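Local structure of uncharacterized protein (Staphylococcus aureus, 3P8A) at residues 109-120 and 163-174. The protein is of unknown function but carries a glyoxalase-like domain of the VOC family, so it may bind a small molecule or metal in a beta-sheet cleft. Sequence-based numbering, arbitrary orientation.
Sequences NICLHTNDIEAV and KPPFFIQWEESD
V120 CG1 lies over the centre of the F167 ring, 3.6 Å from the centroid, a CH-pi contact that seats helix 117-125 on the sheet. On the same side of the sheet, I117 CD1 packs 4.0 Å from F167 CB. C111 and F166 occupy the other face, where C111 CB sits 4.0 Å from the F166 ring centroid, displaced toward the rim. With C111 SG anti to the backbone N (chi1 177°), the sulfur meets both the F166 ring, obliquely, and I168 CG2. Between these two layers strands 106-113 and 166-170 pair in parallel: L112 N donates to F166 O (2.8 Å), I168 N to L112 O, T114 N to I168 O and, weakly, F166 N to I110 O. Strands 24-31 and 147-155 flank the pair, and the run from strand 106-113 to 166-170 is consistent with the beta-alpha-beta-beta-beta module of the VOC fold.

At and past the strands' C-terminal ends the contact is looser and wetter. H113 NE2 comes within 2.7 Å of D174 OD2, with ring and carboxylate planes 64° apart, and one water links T114 O to W170 N. At the border between core and solvent the extended Q169 side chain reaches the helix start, its OE1 accepting from I117 N (2.6 Å, N-H...O 178°) in the carbonyl plane. Apolar packing thus joins helix to sheet inside, while a directional polar bond fixes the helix start.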
loop_
_atom_site.group_PDB
_atom_site.type_symbol
_atom_site.label_atom_id
_atom_site.label_comp_id
_atom_site.label_asym_id
_atom_site.label_seq_id
_atom_site.Cartn_x
_atom_site.Cartn_y
_atom_site.Cartn_z
ATOM N N ASN A 109 1.223 3.324 3.481
ATOM C CA ASN A 109 -0.077 3.226 2.835
ATOM C C ASN A 109 -0.251 1.888 2.161
ATOM O O ASN A 109 0.667 1.064 2.133
ATOM C CB ASN A 109 -0.224 4.347 1.756
ATOM C CG ASN A 109 -1.637 4.871 1.614
ATOM O OD1 ASN A 109 -2.631 4.223 1.996
ATOM N ND2 ASN A 109 -1.755 6.058 1.086
ATOM N N ILE A 110 -1.451 1.676 1.600
ATOM C CA ILE A 110 -1.775 0.505 0.782
ATOM C C ILE A 110 -2.247 1.040 -0.559
ATOM O O ILE A 110 -2.747 2.168 -0.659
ATOM C CB ILE A 110 -2.795 -0.449 1.449
ATOM C CG1 ILE A 110 -4.116 0.306 1.823
ATOM C CG2 ILE A 110 -2.154 -1.147 2.675
ATOM C CD1 ILE A 110 -5.303 -0.636 2.111
ATOM N N CYS A 111 -2.120 0.220 -1.570
ATOM C CA CYS A 111 -2.453 0.572 -2.923
ATOM C C CYS A 111 -3.382 -0.495 -3.447
ATOM O O CYS A 111 -3.124 -1.685 -3.281
ATOM C CB CYS A 111 -1.169 0.663 -3.748
ATOM S SG CYS A 111 -1.420 1.023 -5.505
ATOM N N LEU A 112 -4.467 -0.056 -4.086
ATOM C CA LEU A 112 -5.458 -0.951 -4.632
ATOM C C LEU A 112 -5.389 -0.956 -6.165
ATOM O O LEU A 112 -5.353 0.094 -6.801
ATOM C CB LEU A 112 -6.875 -0.559 -4.133
ATOM C CG LEU A 112 -7.103 -0.448 -2.601
ATOM C CD1 LEU A 112 -8.532 0.016 -2.298
ATOM C CD2 LEU A 112 -6.835 -1.796 -1.879
ATOM N N HIS A 113 -5.384 -2.157 -6.735
ATOM C CA HIS A 113 -5.306 -2.443 -8.159
ATOM C C HIS A 113 -6.671 -2.269 -8.885
ATOM O O HIS A 113 -7.687 -2.756 -8.387
ATOM C CB HIS A 113 -4.789 -3.893 -8.315
ATOM C CG HIS A 113 -4.958 -4.461 -9.685
ATOM N ND1 HIS A 113 -3.975 -4.326 -10.640
ATOM C CD2 HIS A 113 -6.010 -5.117 -10.227
ATOM C CE1 HIS A 113 -4.456 -4.897 -11.737
ATOM N NE2 HIS A 113 -5.683 -5.378 -11.538
ATOM N N THR A 114 -6.657 -1.648 -10.085
ATOM C CA THR A 114 -7.808 -1.541 -10.991
ATOM C C THR A 114 -7.405 -1.806 -12.426
ATOM O O THR A 114 -6.296 -1.477 -12.812
ATOM C CB THR A 114 -8.514 -0.181 -10.972
ATOM O OG1 THR A 114 -7.798 0.871 -10.320
ATOM C CG2 THR A 114 -9.928 -0.299 -10.629
ATOM N N ASN A 115 -8.316 -2.337 -13.238
ATOM C CA ASN A 115 -8.058 -2.507 -14.665
ATOM C C ASN A 115 -8.618 -1.299 -15.436
ATOM O O ASN A 115 -8.354 -1.153 -16.632
ATOM C CB ASN A 115 -8.607 -3.841 -15.165
ATOM C CG ASN A 115 -7.701 -5.012 -14.835
ATOM O OD1 ASN A 115 -6.492 -5.015 -15.135
ATOM N ND2 ASN A 115 -8.273 -6.041 -14.228
ATOM N N ASP A 116 -9.321 -0.388 -14.723
ATOM C CA ASP A 116 -9.921 0.809 -15.298
ATOM C C ASP A 116 -9.865 2.002 -14.341
ATOM O O ASP A 116 -10.847 2.304 -13.655
ATOM C CB ASP A 116 -11.357 0.520 -15.805
ATOM C CG ASP A 116 -11.904 1.512 -16.831
ATOM O OD1 ASP A 116 -11.206 2.518 -17.136
ATOM O OD2 ASP A 116 -13.027 1.284 -17.334
ATOM N N ILE A 117 -8.722 2.706 -14.331
ATOM C CA ILE A 117 -8.509 3.853 -13.450
ATOM C C ILE A 117 -9.393 5.080 -13.799
ATOM O O ILE A 117 -9.712 5.870 -12.904
ATOM C CB ILE A 117 -7.001 4.178 -13.299
ATOM C CG1 ILE A 117 -6.695 4.873 -11.954
ATOM C CG2 ILE A 117 -6.468 4.962 -14.505
ATOM C CD1 ILE A 117 -5.287 4.629 -11.422
ATOM N N GLU A 118 -9.785 5.219 -15.091
ATOM C CA GLU A 118 -10.651 6.304 -15.556
ATOM C C GLU A 118 -12.077 6.143 -15.049
ATOM O O GLU A 118 -12.690 7.142 -14.702
ATOM C CB GLU A 118 -10.611 6.446 -17.090
ATOM C CG GLU A 118 -9.515 7.384 -17.571
ATOM C CD GLU A 118 -9.683 8.831 -17.145
ATOM O OE1 GLU A 118 -10.723 9.443 -17.489
ATOM O OE2 GLU A 118 -8.774 9.354 -16.463
ATOM N N ALA A 119 -12.586 4.890 -14.999
ATOM C CA ALA A 119 -13.892 4.514 -14.450
ATOM C C ALA A 119 -13.896 4.767 -12.941
ATOM O O ALA A 119 -14.918 5.189 -12.400
ATOM C CB ALA A 119 -14.178 3.050 -14.719
ATOM N N VAL A 120 -12.755 4.514 -12.265
ATOM C CA VAL A 120 -12.610 4.802 -10.843
ATOM C C VAL A 120 -12.670 6.302 -10.654
ATOM O O VAL A 120 -13.434 6.755 -9.806
ATOM C CB VAL A 120 -11.355 4.149 -10.182
ATOM C CG1 VAL A 120 -11.084 4.731 -8.801
ATOM C CG2 VAL A 120 -11.539 2.650 -10.073
ATOM N N LYS A 163 -3.942 8.021 6.032
ATOM C CA LYS A 163 -3.711 8.447 4.655
ATOM C C LYS A 163 -4.557 7.554 3.762
ATOM O O LYS A 163 -4.486 6.325 3.905
ATOM C CB LYS A 163 -2.228 8.344 4.255
ATOM C CG LYS A 163 -1.931 9.038 2.931
ATOM C CD LYS A 163 -1.693 10.506 3.135
ATOM C CE LYS A 163 -1.194 11.152 1.871
ATOM N NZ LYS A 163 -0.836 12.568 2.153
ATOM N N PRO A 164 -5.418 8.144 2.892
ATOM C CA PRO A 164 -6.276 7.306 2.054
ATOM C C PRO A 164 -5.499 6.361 1.149
ATOM O O PRO A 164 -4.565 6.795 0.466
ATOM C CB PRO A 164 -7.050 8.337 1.194
ATOM C CG PRO A 164 -7.051 9.584 2.016
ATOM C CD PRO A 164 -5.666 9.581 2.626
ATOM N N PRO A 165 -5.924 5.087 1.070
ATOM C CA PRO A 165 -5.335 4.175 0.073
ATOM C C PRO A 165 -5.496 4.789 -1.325
ATOM O O PRO A 165 -6.432 5.566 -1.563
ATOM C CB PRO A 165 -6.202 2.915 0.192
ATOM C CG PRO A 165 -6.730 2.958 1.574
ATOM C CD PRO A 165 -6.995 4.412 1.837
ATOM N N PHE A 166 -4.567 4.474 -2.229
ATOM C CA PHE A 166 -4.568 5.031 -3.575
ATOM C C PHE A 166 -4.699 3.926 -4.606
ATOM O O PHE A 166 -4.680 2.748 -4.247
ATOM C CB PHE A 166 -3.349 5.942 -3.808
ATOM C CG PHE A 166 -2.013 5.247 -3.725
ATOM C CD1 PHE A 166 -1.399 5.033 -2.497
ATOM C CD2 PHE A 166 -1.346 4.844 -4.877
ATOM C CE1 PHE A 166 -0.158 4.404 -2.425
ATOM C CE2 PHE A 166 -0.098 4.229 -4.801
ATOM C CZ PHE A 166 0.493 4.021 -3.579
ATOM N N PHE A 167 -4.920 4.310 -5.873
ATOM C CA PHE A 167 -5.212 3.358 -6.937
ATOM C C PHE A 167 -4.087 3.247 -7.939
ATOM O O PHE A 167 -3.407 4.227 -8.214
ATOM C CB PHE A 167 -6.498 3.801 -7.679
ATOM C CG PHE A 167 -7.722 3.982 -6.803
ATOM C CD1 PHE A 167 -8.600 2.928 -6.583
ATOM C CD2 PHE A 167 -8.031 5.227 -6.259
ATOM C CE1 PHE A 167 -9.741 3.098 -5.784
ATOM C CE2 PHE A 167 -9.160 5.391 -5.452
ATOM C CZ PHE A 167 -10.031 4.327 -5.253
ATOM N N ILE A 168 -3.938 2.064 -8.514
ATOM C CA ILE A 168 -2.946 1.781 -9.521
ATOM C C ILE A 168 -3.565 1.042 -10.705
ATOM O O ILE A 168 -4.349 0.110 -10.538
ATOM C CB ILE A 168 -1.699 1.000 -8.956
ATOM C CG1 ILE A 168 -0.514 0.996 -9.971
ATOM C CG2 ILE A 168 -2.055 -0.450 -8.488
ATOM C CD1 ILE A 168 0.888 0.681 -9.297
ATOM N N GLN A 169 -3.147 1.440 -11.894
ATOM C CA GLN A 169 -3.472 0.748 -13.128
ATOM C C GLN A 169 -2.138 0.560 -13.849
ATOM O O GLN A 169 -1.502 1.530 -14.273
ATOM C CB GLN A 169 -4.479 1.491 -14.017
ATOM C CG GLN A 169 -4.981 0.569 -15.146
ATOM C CD GLN A 169 -5.768 1.292 -16.202
ATOM O OE1 GLN A 169 -6.752 1.980 -15.924
ATOM N NE2 GLN A 169 -5.393 1.082 -17.443
ATOM N N TRP A 170 -1.706 -0.694 -13.923
ATOM C CA TRP A 170 -0.469 -1.093 -14.600
ATOM C C TRP A 170 -0.696 -1.030 -16.119
ATOM O O TRP A 170 -1.753 -1.474 -16.599
ATOM C CB TRP A 170 -0.098 -2.529 -14.164
ATOM C CG TRP A 170 0.302 -2.626 -12.725
ATOM C CD1 TRP A 170 -0.450 -3.113 -11.695
ATOM C CD2 TRP A 170 1.557 -2.235 -12.157
ATOM N NE1 TRP A 170 0.251 -3.020 -10.515
ATOM C CE2 TRP A 170 1.500 -2.523 -10.775
ATOM C CE3 TRP A 170 2.743 -1.702 -12.687
ATOM C CZ2 TRP A 170 2.571 -2.254 -9.907
ATOM C CZ3 TRP A 170 3.789 -1.406 -11.821
ATOM C CH2 TRP A 170 3.694 -1.671 -10.446
ATOM N N GLU A 171 0.280 -0.467 -16.873
ATOM C CA GLU A 171 0.204 -0.402 -18.344
ATOM C C GLU A 171 0.040 -1.828 -18.882
ATOM O O GLU A 171 -0.920 -2.108 -19.601
ATOM C CB GLU A 171 1.429 0.320 -18.936
ATOM C CG GLU A 171 1.089 1.534 -19.792
ATOM C CD GLU A 171 0.253 2.640 -19.165
ATOM O OE1 GLU A 171 -0.826 2.943 -19.725
ATOM O OE2 GLU A 171 0.684 3.224 -18.143
ATOM N N GLU A 172 0.904 -2.746 -18.410
ATOM C CA GLU A 172 0.859 -4.185 -18.696
ATOM C C GLU A 172 -0.503 -4.748 -18.239
ATOM O O GLU A 172 -1.022 -4.387 -17.173
ATOM C CB GLU A 172 2.007 -4.898 -17.972
ATOM C CG GLU A 172 2.572 -6.095 -18.705
ATOM C CD GLU A 172 4.035 -6.336 -18.389
ATOM O OE1 GLU A 172 4.897 -5.799 -19.122
ATOM O OE2 GLU A 172 4.319 -7.014 -17.374
ATOM N N SER A 173 -1.100 -5.579 -19.089
ATOM C CA SER A 173 -2.407 -6.175 -18.869
ATOM C C SER A 173 -2.447 -7.109 -17.653
ATOM O O SER A 173 -1.416 -7.523 -17.108
ATOM C CB SER A 173 -2.860 -6.938 -20.115
ATOM O OG SER A 173 -2.671 -6.214 -21.323
ATOM N N ASP A 174 -3.674 -7.409 -17.232
ATOM C CA ASP A 174 -3.998 -8.361 -16.188
ATOM C C ASP A 174 -4.677 -9.526 -16.972
ATOM O O ASP A 174 -5.686 -9.305 -17.650
ATOM C CB ASP A 174 -4.948 -7.720 -15.164
ATOM C CG ASP A 174 -5.081 -8.430 -13.833
ATOM O OD1 ASP A 174 -5.133 -9.681 -13.825
ATOM O OD2 ASP A 174 -5.219 -7.739 -12.811
HETATM O O HOH W 1 -3.469 -2.598 -13.655
HETATM O O HOH W 2 -8.611 3.550 -17.738
#